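Local coordinates for putative tetR family transcription regulator (Shewanella loihica, PDB 3PPB), which probably binds DNA through an N-terminal helix-turn-helix domain and regulates transcription, as other members of the TetR family do, at residues A33-E38 with P51-L56; G80-D85 with L187-M192; L89-L94 with E173-A178. All blocks are in the same frame, centred on the assembly; numbering follows the deposited sequence. Where two conformers were deposited one is given.

Interaction 1: A33-E38 with P51-L56; sequences ATIARE and PSKEQL
I35 places CG1 beside its own backbone N (chi1 -59°) and runs on nearly straight to CD1 (chi2 170°), while L56 swings CG anti to its backbone N (chi1 174°); with these torsions the two side chains reach across the gap and meet tip to tip. The touching atoms are I35 CD1 and L56 CD2, 3.8 Å apart, an ordinary van der Waals distance between methyl groups. Both residues are buried, and each side chain leaves its helix in the direction of the other segment. The nearest CA atoms are those of I35 and K53, 9.7 Å apart, so the contact is made by side chains alone. K53 adds the apolar part of its chain, its CG lying 4.4 Å from I35 CD1, and carries its ammonium group on to the carbonyl oxygens of F27 and T30, with a cation-pi contact to the F27 ring. The helix that bears K53 and L56 begins cleanly: S52 is its N-cap, and S52 OG accepts from Q55 N at 3.1 Å. Around the pair, F22 of helix 10-24 and L46 of helix 43-49 pack on I35, and I14 and F50 on L56, so the contact ties helix 32-39, the first of the predicted helix-turn-helix motif, to the start of helix 53-74. No hydrogen bond crosses between the two segments. The chemistry is therefore purely dispersive and hydrophobic, with the lysine's charge answered by carbonyl oxygens of the loop between helix 10-24 and helix 32-39; cohesion here depends on methyl groups being kept from water.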
ATOM      1  N   ALA A  33     -17.190  18.771 -12.249  1.00 47.65           N
ATOM      2  CA  ALA A  33     -17.945  18.974 -13.505  1.00 47.46           C
ATOM      3  C   ALA A  33     -17.989  17.669 -14.293  1.00 50.16           C
ATOM      4  O   ALA A  33     -19.068  17.243 -14.715  1.00 50.71           O
ATOM      5  CB  ALA A  33     -17.322  20.088 -14.347  1.00 48.82           C
ATOM      6  N   THR A  34     -16.827  16.998 -14.419  1.00 45.24           N
ATOM      7  CA  THR A  34     -16.718  15.694 -15.075  1.00 44.77           C
ATOM      8  C   THR A  34     -17.589  14.671 -14.346  1.00 48.26           C
ATOM      9  O   THR A  34     -18.336  13.964 -15.009  1.00 50.65           O
ATOM     10  CB  THR A  34     -15.266  15.230 -15.139  1.00 48.18           C
ATOM     11  OG1 THR A  34     -14.479  16.210 -15.803  1.00 48.05           O
ATOM     12  CG2 THR A  34     -15.114  13.896 -15.849  1.00 47.69           C
ATOM     13  N   ILE A  35     -17.533  14.618 -13.001  1.00 43.14           N
ATOM     14  CA  ILE A  35     -18.325  13.668 -12.200  1.00 41.82           C
ATOM     15  C   ILE A  35     -19.807  13.874 -12.473  1.00 48.60           C
ATOM     16  O   ILE A  35     -20.493  12.906 -12.801  1.00 48.87           O
ATOM     17  CB  ILE A  35     -18.044  13.739 -10.672  1.00 42.90           C
ATOM     18  CG1 ILE A  35     -16.547  13.470 -10.342  1.00 41.58           C
ATOM     19  CG2 ILE A  35     -18.974  12.770  -9.912  1.00 41.93           C
ATOM     20  CD1 ILE A  35     -16.106  13.754  -8.829  1.00 37.65           C
ATOM     21  N   ALA A  36     -20.287  15.134 -12.339  1.00 47.49           N
ATOM     22  CA  ALA A  36     -21.687  15.511 -12.544  1.00 49.65           C
ATOM     23  C   ALA A  36     -22.170  15.105 -13.931  1.00 56.79           C
ATOM     24  O   ALA A  36     -23.196  14.423 -14.026  1.00 59.11           O
ATOM     25  CB  ALA A  36     -21.871  17.009 -12.340  1.00 51.57           C
ATOM     26  N   ARG A  37     -21.413  15.478 -14.993  1.00 52.49           N
ATOM     27  CA  ARG A  37     -21.729  15.169 -16.388  1.00 52.84           C
ATOM     28  C   ARG A  37     -21.826  13.666 -16.622  1.00 57.09           C
ATOM     29  O   ARG A  37     -22.851  13.193 -17.134  1.00 57.04           O
ATOM     30  CB  ARG A  37     -20.673  15.768 -17.329  1.00 53.67           C
ATOM     31  CG  ARG A  37     -21.002  15.602 -18.823  1.00 61.83           C
ATOM     32  CD  ARG A  37     -19.949  16.202 -19.741  1.00 65.87           C
ATOM     33  NE  ARG A  37     -18.625  15.586 -19.585  1.00 64.99           N
ATOM     34  CZ  ARG A  37     -17.603  16.167 -18.967  1.00 70.76           C
ATOM     35  NH1 ARG A  37     -17.743  17.373 -18.426  1.00 57.57           N
ATOM     36  NH2 ARG A  37     -16.435  15.546 -18.877  1.00 57.29           N
ATOM     37  N   GLU A  38     -20.771  12.914 -16.233  1.00 52.99           N
ATOM     38  CA  GLU A  38     -20.741  11.469 -16.414  1.00 53.06           C
ATOM     39  C   GLU A  38     -21.882  10.793 -15.626  1.00 56.56           C
ATOM     40  O   GLU A  38     -22.383   9.771 -16.081  1.00 57.14           O
ATOM     41  CB  GLU A  38     -19.374  10.892 -16.028  1.00 53.63           C
ATOM     42  CG  GLU A  38     -18.225  11.336 -16.913  1.00 68.41           C
ATOM     43  CD  GLU A  38     -18.086  10.565 -18.205  1.00 99.51           C
ATOM     44  OE1 GLU A  38     -18.905  10.789 -19.125  1.00 98.97           O
ATOM     45  OE2 GLU A  38     -17.145   9.745 -18.301  1.00 99.99           O
ATOM     46  N   PRO A  51     -20.917  18.633  -0.404  1.00 64.94           N
ATOM     47  CA  PRO A  51     -20.465  20.041  -0.470  1.00 65.62           C
ATOM     48  C   PRO A  51     -19.060  20.265  -1.042  1.00 66.10           C
ATOM     49  O   PRO A  51     -18.775  21.355  -1.548  1.00 66.11           O
ATOM     50  CB  PRO A  51     -20.541  20.503   0.988  1.00 68.45           C
ATOM     51  CG  PRO A  51     -21.594  19.644   1.590  1.00 73.18           C
ATOM     52  CD  PRO A  51     -21.360  18.294   0.964  1.00 66.98           C
ATOM     53  N   SER A  52     -18.202  19.246  -0.995  1.00 59.72           N
ATOM     54  CA  SER A  52     -16.858  19.329  -1.552  1.00 57.39           C
ATOM     55  C   SER A  52     -16.486  17.986  -2.173  1.00 57.69           C
ATOM     56  O   SER A  52     -17.146  16.972  -1.909  1.00 56.46           O
ATOM     57  CB  SER A  52     -15.851  19.754  -0.486  1.00 59.63           C
ATOM     58  OG  SER A  52     -15.602  18.725   0.458  1.00 62.22           O
ATOM     59  N   LYS A  53     -15.445  17.986  -3.026  1.00 52.18           N
ATOM     60  CA  LYS A  53     -14.960  16.776  -3.688  1.00 50.01           C
ATOM     61  C   LYS A  53     -14.334  15.853  -2.638  1.00 52.15           C
ATOM     62  O   LYS A  53     -14.422  14.635  -2.766  1.00 50.47           O
ATOM     63  CB  LYS A  53     -13.965  17.147  -4.782  1.00 52.15           C
ATOM     64  CG  LYS A  53     -13.792  16.070  -5.845  1.00 57.11           C
ATOM     65  CD  LYS A  53     -12.894  16.544  -6.985  1.00 60.23           C
ATOM     66  CE  LYS A  53     -11.456  16.758  -6.563  1.00 57.01           C
ATOM     67  NZ  LYS A  53     -10.613  17.169  -7.704  1.00 62.38           N
ATOM     68  N   GLU A  54     -13.744  16.461  -1.582  1.00 47.54           N
ATOM     69  CA  GLU A  54     -13.152  15.818  -0.415  1.00 46.25           C
ATOM     70  C   GLU A  54     -14.215  14.996   0.329  1.00 49.68           C
ATOM     71  O   GLU A  54     -13.968  13.826   0.626  1.00 46.95           O
ATOM     72  CB  GLU A  54     -12.541  16.879   0.522  1.00 48.04           C
ATOM     73  CG  GLU A  54     -11.221  17.479   0.056  1.00 50.52           C
ATOM     74  CD  GLU A  54     -11.248  18.455  -1.105  1.00 67.70           C
ATOM     75  OE1 GLU A  54     -12.324  19.021  -1.404  1.00 55.03           O
ATOM     76  OE2 GLU A  54     -10.175  18.667  -1.711  1.00 64.98           O
ATOM     77  N   GLN A  55     -15.408  15.595   0.593  1.00 48.27           N
ATOM     78  CA  GLN A  55     -16.518  14.913   1.272  1.00 48.91           C
ATOM     79  C   GLN A  55     -17.047  13.742   0.434  1.00 50.97           C
ATOM     80  O   GLN A  55     -17.355  12.692   0.997  1.00 49.06           O
ATOM     81  CB  GLN A  55     -17.642  15.896   1.606  1.00 52.50           C
ATOM     82  CG  GLN A  55     -17.438  16.489   2.994  1.00 76.39           C
ATOM     83  CD  GLN A  55     -18.328  17.669   3.266  1.00 97.15           C
ATOM     84  OE1 GLN A  55     -17.943  18.827   3.063  1.00 87.84           O
ATOM     85  NE2 GLN A  55     -19.523  17.403   3.776  1.00 95.35           N
ATOM     86  N   LEU A  56     -17.119  13.914  -0.912  1.00 46.09           N
ATOM     87  CA  LEU A  56     -17.538  12.852  -1.820  1.00 44.36           C
ATOM     88  C   LEU A  56     -16.548  11.676  -1.727  1.00 45.13           C
ATOM     89  O   LEU A  56     -16.987  10.532  -1.605  1.00 45.76           O
ATOM     90  CB  LEU A  56     -17.657  13.385  -3.260  1.00 44.91           C
ATOM     91  CG  LEU A  56     -17.949  12.400  -4.416  1.00 49.24           C
ATOM     92  CD1 LEU A  56     -19.143  11.463  -4.115  1.00 49.65           C
ATOM     93  CD2 LEU A  56     -18.190  13.171  -5.730  1.00 49.29           C
TER

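Interaction 2: G80-D85 with L187-M192; sequences GDLKQD and LFWNAM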
ATOM      1  N   GLY A  80     -15.614 -21.502  16.515  1.00 59.18           N
ATOM      2  CA  GLY A  80     -14.865 -21.211  17.731  1.00 57.43           C
ATOM      3  C   GLY A  80     -13.355 -21.244  17.591  1.00 55.27           C
ATOM      4  O   GLY A  80     -12.650 -20.868  18.539  1.00 55.12           O
ATOM      5  N   ASP A  81     -12.837 -21.711  16.430  1.00 45.50           N
ATOM      6  CA  ASP A  81     -11.395 -21.773  16.220  1.00 41.86           C
ATOM      7  C   ASP A  81     -10.950 -20.480  15.533  1.00 42.51           C
ATOM      8  O   ASP A  81     -11.369 -20.180  14.400  1.00 39.89           O
ATOM      9  CB  ASP A  81     -10.985 -23.019  15.418  1.00 43.00           C
ATOM     10  CG  ASP A  81      -9.478 -23.152  15.290  1.00 46.94           C
ATOM     11  OD1 ASP A  81      -8.854 -23.731  16.196  1.00 49.54           O
ATOM     12  OD2 ASP A  81      -8.914 -22.598  14.338  1.00 49.05           O
ATOM     13  N   LEU A  82     -10.099 -19.720  16.229  1.00 37.57           N
ATOM     14  CA  LEU A  82      -9.627 -18.447  15.732  1.00 36.67           C
ATOM     15  C   LEU A  82      -8.836 -18.563  14.419  1.00 34.50           C
ATOM     16  O   LEU A  82      -9.070 -17.757  13.520  1.00 34.22           O
ATOM     17  CB  LEU A  82      -8.790 -17.702  16.781  1.00 37.48           C
ATOM     18  CG  LEU A  82      -8.207 -16.363  16.271  1.00 43.38           C
ATOM     19  CD1 LEU A  82      -9.263 -15.244  16.226  1.00 43.86           C
ATOM     20  CD2 LEU A  82      -6.918 -16.006  16.959  1.00 47.73           C
ATOM     21  N   LYS A  83      -7.889 -19.503  14.319  1.00 28.60           N
ATOM     22  CA  LYS A  83      -7.079 -19.659  13.115  1.00 27.48           C
ATOM     23  C   LYS A  83      -7.967 -19.995  11.917  1.00 33.84           C
ATOM     24  O   LYS A  83      -7.768 -19.447  10.832  1.00 32.07           O
ATOM     25  CB  LYS A  83      -5.992 -20.718  13.323  1.00 29.38           C
ATOM     26  CG  LYS A  83      -4.983 -20.771  12.169  1.00 30.13           C
ATOM     27  CD  LYS A  83      -4.012 -21.894  12.354  1.00 32.08           C
ATOM     28  CE  LYS A  83      -2.935 -21.826  11.301  1.00 29.18           C
ATOM     29  NZ  LYS A  83      -1.780 -22.670  11.692  1.00 32.58           N
ATOM     30  N   GLN A  84      -8.978 -20.853  12.128  1.00 33.38           N
ATOM     31  CA  GLN A  84      -9.922 -21.232  11.080  1.00 33.57           C
ATOM     32  C   GLN A  84     -10.721 -20.026  10.629  1.00 38.20           C
ATOM     33  O   GLN A  84     -10.903 -19.853   9.426  1.00 38.56           O
ATOM     34  CB  GLN A  84     -10.860 -22.341  11.575  1.00 35.64           C
ATOM     35  CG  GLN A  84     -11.784 -22.900  10.493  1.00 44.11           C
ATOM     36  CD  GLN A  84     -12.852 -23.810  11.065  1.00 61.09           C
ATOM     37  OE1 GLN A  84     -13.462 -23.554  12.116  1.00 54.35           O
ATOM     38  NE2 GLN A  84     -13.112 -24.889  10.360  1.00 51.66           N
ATOM     39  N   ASP A  85     -11.203 -19.194  11.580  1.00 34.24           N
ATOM     40  CA  ASP A  85     -11.980 -17.985  11.271  1.00 33.50           C
ATOM     41  C   ASP A  85     -11.108 -16.978  10.535  1.00 36.12           C
ATOM     42  O   ASP A  85     -11.571 -16.390   9.549  1.00 35.62           O
ATOM     43  CB  ASP A  85     -12.564 -17.335  12.540  1.00 35.77           C
ATOM     44  CG  ASP A  85     -13.565 -18.173  13.335  1.00 46.55           C
ATOM     45  OD1 ASP A  85     -14.104 -19.149  12.778  1.00 45.51           O
ATOM     46  OD2 ASP A  85     -13.799 -17.850  14.514  1.00 56.04           O
ATOM     47  N   LEU A 187       1.864 -16.385   5.192  1.00 24.08           N
ATOM     48  CA  LEU A 187       2.588 -15.121   5.422  1.00 22.06           C
ATOM     49  C   LEU A 187       1.781 -14.249   6.361  1.00 24.68           C
ATOM     50  O   LEU A 187       2.348 -13.669   7.266  1.00 22.66           O
ATOM     51  CB  LEU A 187       2.885 -14.370   4.113  1.00 21.40           C
ATOM     52  CG  LEU A 187       4.006 -14.967   3.233  1.00 25.68           C
ATOM     53  CD1 LEU A 187       3.784 -14.635   1.788  1.00 25.70           C
ATOM     54  CD2 LEU A 187       5.413 -14.529   3.683  1.00 22.23           C
ATOM     55  N   PHE A 188       0.450 -14.206   6.180  1.00 23.65           N
ATOM     56  CA  PHE A 188      -0.459 -13.404   7.008  1.00 23.94           C
ATOM     57  C   PHE A 188      -0.484 -13.898   8.479  1.00 30.08           C
ATOM     58  O   PHE A 188      -0.254 -13.105   9.392  1.00 29.47           O
ATOM     59  CB  PHE A 188      -1.865 -13.434   6.396  1.00 25.17           C
ATOM     60  CG  PHE A 188      -2.924 -12.744   7.220  1.00 27.63           C
ATOM     61  CD1 PHE A 188      -2.979 -11.357   7.291  1.00 32.91           C
ATOM     62  CD2 PHE A 188      -3.901 -13.481   7.882  1.00 29.95           C
ATOM     63  CE1 PHE A 188      -3.987 -10.719   8.026  1.00 34.39           C
ATOM     64  CE2 PHE A 188      -4.890 -12.846   8.636  1.00 33.20           C
ATOM     65  CZ  PHE A 188      -4.927 -11.471   8.707  1.00 32.64           C
ATOM     66  N   TRP A 189      -0.786 -15.196   8.695  1.00 26.86           N
ATOM     67  CA  TRP A 189      -0.879 -15.793  10.015  1.00 26.84           C
ATOM     68  C   TRP A 189       0.463 -15.770  10.753  1.00 32.34           C
ATOM     69  O   TRP A 189       0.501 -15.367  11.921  1.00 32.81           O
ATOM     70  CB  TRP A 189      -1.399 -17.249   9.927  1.00 25.52           C
ATOM     71  CG  TRP A 189      -1.622 -17.849  11.289  1.00 26.20           C
ATOM     72  CD1 TRP A 189      -0.828 -18.762  11.924  1.00 29.24           C
ATOM     73  CD2 TRP A 189      -2.694 -17.541  12.205  1.00 25.76           C
ATOM     74  NE1 TRP A 189      -1.342 -19.050  13.173  1.00 28.58           N
ATOM     75  CE2 TRP A 189      -2.483 -18.308  13.373  1.00 29.59           C
ATOM     76  CE3 TRP A 189      -3.819 -16.684  12.150  1.00 26.54           C
ATOM     77  CZ2 TRP A 189      -3.357 -18.254  14.479  1.00 28.90           C
ATOM     78  CZ3 TRP A 189      -4.687 -16.646  13.239  1.00 28.15           C
ATOM     79  CH2 TRP A 189      -4.460 -17.436  14.379  1.00 29.24           C
ATOM     80  N   ASN A 190       1.559 -16.198  10.085  1.00 27.34           N
ATOM     81  CA  ASN A 190       2.880 -16.308  10.718  1.00 25.59           C
ATOM     82  C   ASN A 190       3.457 -14.964  11.142  1.00 27.29           C
ATOM     83  O   ASN A 190       4.265 -14.930  12.075  1.00 26.27           O
ATOM     84  CB  ASN A 190       3.851 -17.080   9.842  1.00 27.67           C
ATOM     85  CG  ASN A 190       3.489 -18.537   9.789  1.00 38.09           C
ATOM     86  OD1 ASN A 190       2.676 -19.026  10.575  1.00 33.94           O
ATOM     87  ND2 ASN A 190       4.047 -19.260   8.842  1.00 25.97           N
ATOM     88  N   ALA A 191       3.029 -13.859  10.515  1.00 22.31           N
ATOM     89  CA  ALA A 191       3.488 -12.541  10.978  1.00 22.25           C
ATOM     90  C   ALA A 191       3.015 -12.293  12.401  1.00 25.82           C
ATOM     91  O   ALA A 191       3.778 -11.783  13.206  1.00 26.41           O
ATOM     92  CB  ALA A 191       2.948 -11.424  10.063  1.00 22.26           C
HETATM   93  N   MSE A 192       1.769 -12.697  12.707  1.00 23.21           N
HETATM   94  CA  MSE A 192       1.063 -12.488  13.983  0.50 22.41           C
HETATM   95  C   MSE A 192       1.252 -13.563  15.031  1.00 28.78           C
HETATM   96  O   MSE A 192       1.094 -13.282  16.213  1.00 31.19           O
HETATM   97  CB  MSE A 192      -0.456 -12.459  13.729  0.50 23.77           C
HETATM   98  CG  MSE A 192      -0.944 -11.400  12.770  0.50 28.51           C
HETATM   99 SE   MSE A 192      -2.867 -11.278  12.958  0.38 34.04          SE
HETATM  100  CE  MSE A 192      -3.408 -12.941  12.064  0.50 30.16           C
TER
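K83 lies across the indole of W189 with its chain fully extended: CG is anti to the backbone N (chi1 -171°) and the later torsions are all anti. That straight rod lets successive methylenes follow the ring system, from CB near W189 CH2 and CZ2 to K83 CE, which lies over the face 3.7 Å from W189 NE1. The central contact is a CH-pi interaction, K83 CG standing 3.8 Å from the centroid of the six-membered ring and 13° off its normal. Even the backbone comes close, K83 CA being 3.7 Å from W189 CH2. A lysine suits this exposed place because its hydrocarbon shaft can cover an aromatic surface. W189 also holds CG anti to its backbone N (chi1 -175°), an orientation that sends the benzo end of the indole toward helix 82-99. At the ring edge, close to the plane, L82 CD2 meets W189 CH2 at 3.8 Å, so neighbouring residues of one turn take a face and an edge. Just before them D81 caps the helix, its OD2 accepting from Q84 N at 2.8 Å. Were W189 an alanine, the K83 methylenes would probably lose the face they lie on and a gap would open beside L82. The contact joins the first turn of helix 82-99 to the last part of helix 178-192. L145, in the loop before helix 150-170, also packs on W189, and A191, farther along helix 178-192, meets A191 of the second subunit.

Interaction 3: L89-L94 with E173-A178; sequences LWFAAL and ERWQQA
The backbones of helix 82-99 and of the 173-178 link, which has helical angles at 173-176 without the regular bonds, stay 9.1 Å apart even at their nearest CA atoms, those of L94 and W175. One large side chain spans that distance. W175 turns CG anti to its backbone N (chi1 171°), extending the indole from the link so that its benzo end reaches the helix. There W175 CH2 comes to 3.5 Å from L94 CB, while L94 CD2 lies 3.8 Å from W175 CZ3; the two side chains cross at a slant. A tryptophan fits because few other residues could reach so far and still present a broad apolar end, and the branched L94 offers it both a beta carbon and a methyl. F91, one turn earlier, touches more lightly: its CD1 is 4.3 Å from W175 CH2, and its carbonyl O lies near the indole plane at the ring edge, 4.2 Å from the same CH2. The other methyl of L94, CD1, sits over the face of W90, 3.9 Å above its plane. Just before W175, E173 OE2 forms a salt bridge with R174, in the guanidinium plane, 3.5 Å from NE. F168 of helix 150-170 stacks edge-to-face on W175, whose carbonyl O accepts from R181 of helix 178-192. Across the two segments, however, no hydrogen bond or salt bridge forms. The link is thus held to the helix by hydrophobic and dispersion forces acting on the end of a single indole, while the link's polar bonds are made within it or away from helix 82-99.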
ATOM      1  N   LEU A  89     -11.756 -15.479   6.925  1.00 31.53           N
ATOM      2  CA  LEU A  89     -11.821 -14.028   6.718  1.00 31.31           C
ATOM      3  C   LEU A  89     -10.822 -13.584   5.661  1.00 34.22           C
ATOM      4  O   LEU A  89     -11.152 -12.754   4.820  1.00 32.42           O
ATOM      5  CB  LEU A  89     -11.569 -13.258   8.015  1.00 31.39           C
ATOM      6  CG  LEU A  89     -12.760 -13.166   8.990  1.00 35.79           C
ATOM      7  CD1 LEU A  89     -12.287 -12.871  10.362  1.00 34.73           C
ATOM      8  CD2 LEU A  89     -13.792 -12.117   8.539  1.00 35.73           C
ATOM      9  N   TRP A  90      -9.598 -14.144   5.712  1.00 30.12           N
ATOM     10  CA  TRP A  90      -8.532 -13.830   4.765  1.00 28.67           C
ATOM     11  C   TRP A  90      -8.943 -14.229   3.338  1.00 32.16           C
ATOM     12  O   TRP A  90      -8.842 -13.407   2.430  1.00 31.76           O
ATOM     13  CB  TRP A  90      -7.259 -14.555   5.193  1.00 26.75           C
ATOM     14  CG  TRP A  90      -6.124 -14.419   4.231  1.00 27.24           C
ATOM     15  CD1 TRP A  90      -5.684 -15.352   3.344  1.00 29.51           C
ATOM     16  CD2 TRP A  90      -5.310 -13.255   4.029  1.00 27.33           C
ATOM     17  NE1 TRP A  90      -4.593 -14.874   2.661  1.00 28.57           N
ATOM     18  CE2 TRP A  90      -4.352 -13.582   3.050  1.00 30.45           C
ATOM     19  CE3 TRP A  90      -5.295 -11.962   4.587  1.00 28.38           C
ATOM     20  CZ2 TRP A  90      -3.376 -12.674   2.629  1.00 29.72           C
ATOM     21  CZ3 TRP A  90      -4.325 -11.069   4.173  1.00 29.00           C
ATOM     22  CH2 TRP A  90      -3.375 -11.429   3.217  1.00 29.65           C
ATOM     23  N   PHE A  91      -9.441 -15.466   3.149  1.00 26.53           N
ATOM     24  CA  PHE A  91      -9.817 -15.897   1.810  1.00 26.53           C
ATOM     25  C   PHE A  91     -11.116 -15.212   1.344  1.00 31.57           C
ATOM     26  O   PHE A  91     -11.231 -14.946   0.148  1.00 32.19           O
ATOM     27  CB  PHE A  91      -9.849 -17.422   1.666  1.00 27.23           C
ATOM     28  CG  PHE A  91      -8.444 -18.004   1.704  1.00 28.26           C
ATOM     29  CD1 PHE A  91      -7.468 -17.583   0.795  1.00 30.70           C
ATOM     30  CD2 PHE A  91      -8.091 -18.961   2.650  1.00 29.89           C
ATOM     31  CE1 PHE A  91      -6.159 -18.090   0.851  1.00 30.56           C
ATOM     32  CE2 PHE A  91      -6.793 -19.502   2.673  1.00 33.71           C
ATOM     33  CZ  PHE A  91      -5.833 -19.058   1.776  1.00 31.34           C
ATOM     34  N   ALA A  92     -12.020 -14.818   2.263  1.00 28.50           N
ATOM     35  CA  ALA A  92     -13.217 -14.034   1.888  1.00 28.79           C
ATOM     36  C   ALA A  92     -12.813 -12.638   1.416  1.00 31.57           C
ATOM     37  O   ALA A  92     -13.416 -12.109   0.482  1.00 32.51           O
ATOM     38  CB  ALA A  92     -14.182 -13.909   3.061  1.00 29.54           C
ATOM     39  N   ALA A  93     -11.793 -12.042   2.068  1.00 27.53           N
ATOM     40  CA  ALA A  93     -11.277 -10.704   1.711  1.00 27.30           C
ATOM     41  C   ALA A  93     -10.635 -10.747   0.318  1.00 30.70           C
ATOM     42  O   ALA A  93     -10.925  -9.900  -0.526  1.00 30.16           O
ATOM     43  CB  ALA A  93     -10.268 -10.222   2.766  1.00 26.63           C
ATOM     44  N   LEU A  94      -9.797 -11.765   0.069  1.00 27.06           N
ATOM     45  CA  LEU A  94      -9.112 -11.943  -1.216  1.00 26.64           C
ATOM     46  C   LEU A  94     -10.124 -12.267  -2.308  1.00 30.44           C
ATOM     47  O   LEU A  94      -9.994 -11.722  -3.399  1.00 30.50           O
ATOM     48  CB  LEU A  94      -8.003 -13.014  -1.104  1.00 26.22           C
ATOM     49  CG  LEU A  94      -6.554 -12.505  -0.837  1.00 30.47           C
ATOM     50  CD1 LEU A  94      -6.483 -11.552   0.345  1.00 30.88           C
ATOM     51  CD2 LEU A  94      -5.607 -13.664  -0.533  1.00 29.19           C
ATOM     52  N   GLU A 173      -3.712 -15.911 -12.716  1.00 31.86           N
ATOM     53  CA  GLU A 173      -3.621 -17.367 -12.851  1.00 33.09           C
ATOM     54  C   GLU A 173      -3.156 -18.018 -11.525  1.00 35.50           C
ATOM     55  O   GLU A 173      -3.525 -19.155 -11.236  1.00 34.98           O
ATOM     56  CB  GLU A 173      -2.706 -17.768 -14.030  1.00 35.13           C
ATOM     57  CG  GLU A 173      -1.198 -17.696 -13.770  1.00 39.43           C
ATOM     58  CD  GLU A 173      -0.484 -16.353 -13.747  1.00 52.23           C
ATOM     59  OE1 GLU A 173      -1.128 -15.313 -14.013  1.00 39.73           O
ATOM     60  OE2 GLU A 173       0.743 -16.353 -13.496  1.00 43.67           O
ATOM     61  N   ARG A 174      -2.395 -17.288 -10.704  1.00 32.29           N
ATOM     62  CA  ARG A 174      -1.882 -17.818  -9.436  1.00 30.49           C
ATOM     63  C   ARG A 174      -2.970 -17.890  -8.377  1.00 34.11           C
ATOM     64  O   ARG A 174      -2.876 -18.722  -7.482  1.00 33.76           O
ATOM     65  CB  ARG A 174      -0.679 -17.009  -8.948  1.00 26.15           C
ATOM     66  CG  ARG A 174       0.456 -17.126  -9.949  1.00 34.54           C
ATOM     67  CD  ARG A 174       1.749 -16.562  -9.440  1.00 36.97           C
ATOM     68  NE  ARG A 174       2.653 -16.281 -10.555  1.00 41.54           N
ATOM     69  CZ  ARG A 174       3.896 -15.847 -10.427  1.00 52.80           C
ATOM     70  NH1 ARG A 174       4.417 -15.646  -9.221  1.00 52.52           N
ATOM     71  NH2 ARG A 174       4.638 -15.622 -11.502  1.00 38.03           N
ATOM     72  N   TRP A 175      -4.034 -17.070  -8.502  1.00 30.60           N
ATOM     73  CA  TRP A 175      -5.167 -17.079  -7.572  1.00 29.37           C
ATOM     74  C   TRP A 175      -5.930 -18.410  -7.708  1.00 32.90           C
ATOM     75  O   TRP A 175      -6.590 -18.838  -6.771  1.00 32.22           O
ATOM     76  CB  TRP A 175      -6.091 -15.850  -7.823  1.00 28.34           C
ATOM     77  CG  TRP A 175      -7.400 -15.885  -7.072  1.00 29.77           C
ATOM     78  CD1 TRP A 175      -8.648 -16.004  -7.616  1.00 33.89           C
ATOM     79  CD2 TRP A 175      -7.587 -15.850  -5.636  1.00 28.62           C
ATOM     80  NE1 TRP A 175      -9.602 -16.029  -6.615  1.00 33.11           N
ATOM     81  CE2 TRP A 175      -8.975 -15.965  -5.390  1.00 32.66           C
ATOM     82  CE3 TRP A 175      -6.709 -15.786  -4.534  1.00 28.96           C
ATOM     83  CZ2 TRP A 175      -9.506 -16.018  -4.095  1.00 31.16           C
ATOM     84  CZ3 TRP A 175      -7.242 -15.809  -3.254  1.00 29.68           C
ATOM     85  CH2 TRP A 175      -8.626 -15.913  -3.042  1.00 30.55           C
ATOM     86  N   GLN A 176      -5.793 -19.080  -8.860  1.00 31.86           N
ATOM     87  CA  GLN A 176      -6.416 -20.387  -9.139  1.00 33.41           C
ATOM     88  C   GLN A 176      -5.582 -21.537  -8.587  1.00 38.94           C
ATOM     89  O   GLN A 176      -6.018 -22.686  -8.653  1.00 41.03           O
ATOM     90  CB  GLN A 176      -6.602 -20.588 -10.664  1.00 35.92           C
ATOM     91  CG  GLN A 176      -7.520 -19.561 -11.348  1.00 39.88           C
ATOM     92  CD  GLN A 176      -8.894 -19.429 -10.724  1.00 56.59           C
ATOM     93  OE1 GLN A 176      -9.556 -20.419 -10.381  1.00 56.13           O
ATOM     94  NE2 GLN A 176      -9.339 -18.196 -10.536  1.00 46.09           N
ATOM     95  N   GLN A 177      -4.376 -21.235  -8.044  1.00 33.07           N
ATOM     96  CA  GLN A 177      -3.461 -22.258  -7.539  1.00 30.77           C
ATOM     97  C   GLN A 177      -3.488 -22.272  -6.016  1.00 33.67           C
ATOM     98  O   GLN A 177      -3.038 -21.324  -5.385  1.00 32.26           O
ATOM     99  CB  GLN A 177      -2.040 -22.022  -8.088  1.00 30.57           C
ATOM    100  CG  GLN A 177      -1.951 -22.154  -9.616  1.00 32.66           C
ATOM    101  CD  GLN A 177      -0.692 -21.597 -10.258  1.00 55.45           C
ATOM    102  OE1 GLN A 177       0.209 -21.054  -9.619  1.00 50.28           O
ATOM    103  NE2 GLN A 177      -0.602 -21.720 -11.563  1.00 60.54           N
ATOM    104  N   ALA A 178      -4.000 -23.369  -5.432  1.00 32.94           N
ATOM    105  CA  ALA A 178      -4.130 -23.577  -3.989  1.00 31.46           C
ATOM    106  C   ALA A 178      -2.786 -23.367  -3.247  1.00 32.09           C
ATOM    107  O   ALA A 178      -2.820 -22.850  -2.155  1.00 29.66           O
ATOM    108  CB  ALA A 178      -4.663 -24.971  -3.721  1.00 33.49           C
TER

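In the fold
Segment 33-38 of interaction 1 belongs to the predicted helix-turn-helix motif, and the contact lies across the chain's centre from the other two; its centre is 41 Å from that of interaction 2 and 34 Å from that of interaction 3, touching neither. Helix 53-74 and helix 82-99, which follow each other in the chain, connect these parts. Interactions 2 and 3 share helix 82-99, with centres 15 Å apart, and interaction 3 is nested within the loop that interaction 2 closes. They touch where F188 CD1 meets W90 CZ3 at 3.4 Å. Bound tetraethylene glycol, probably from crystallisation, comes to about 4 Å from the F91 side chain, and to about 5 Å from that of W189.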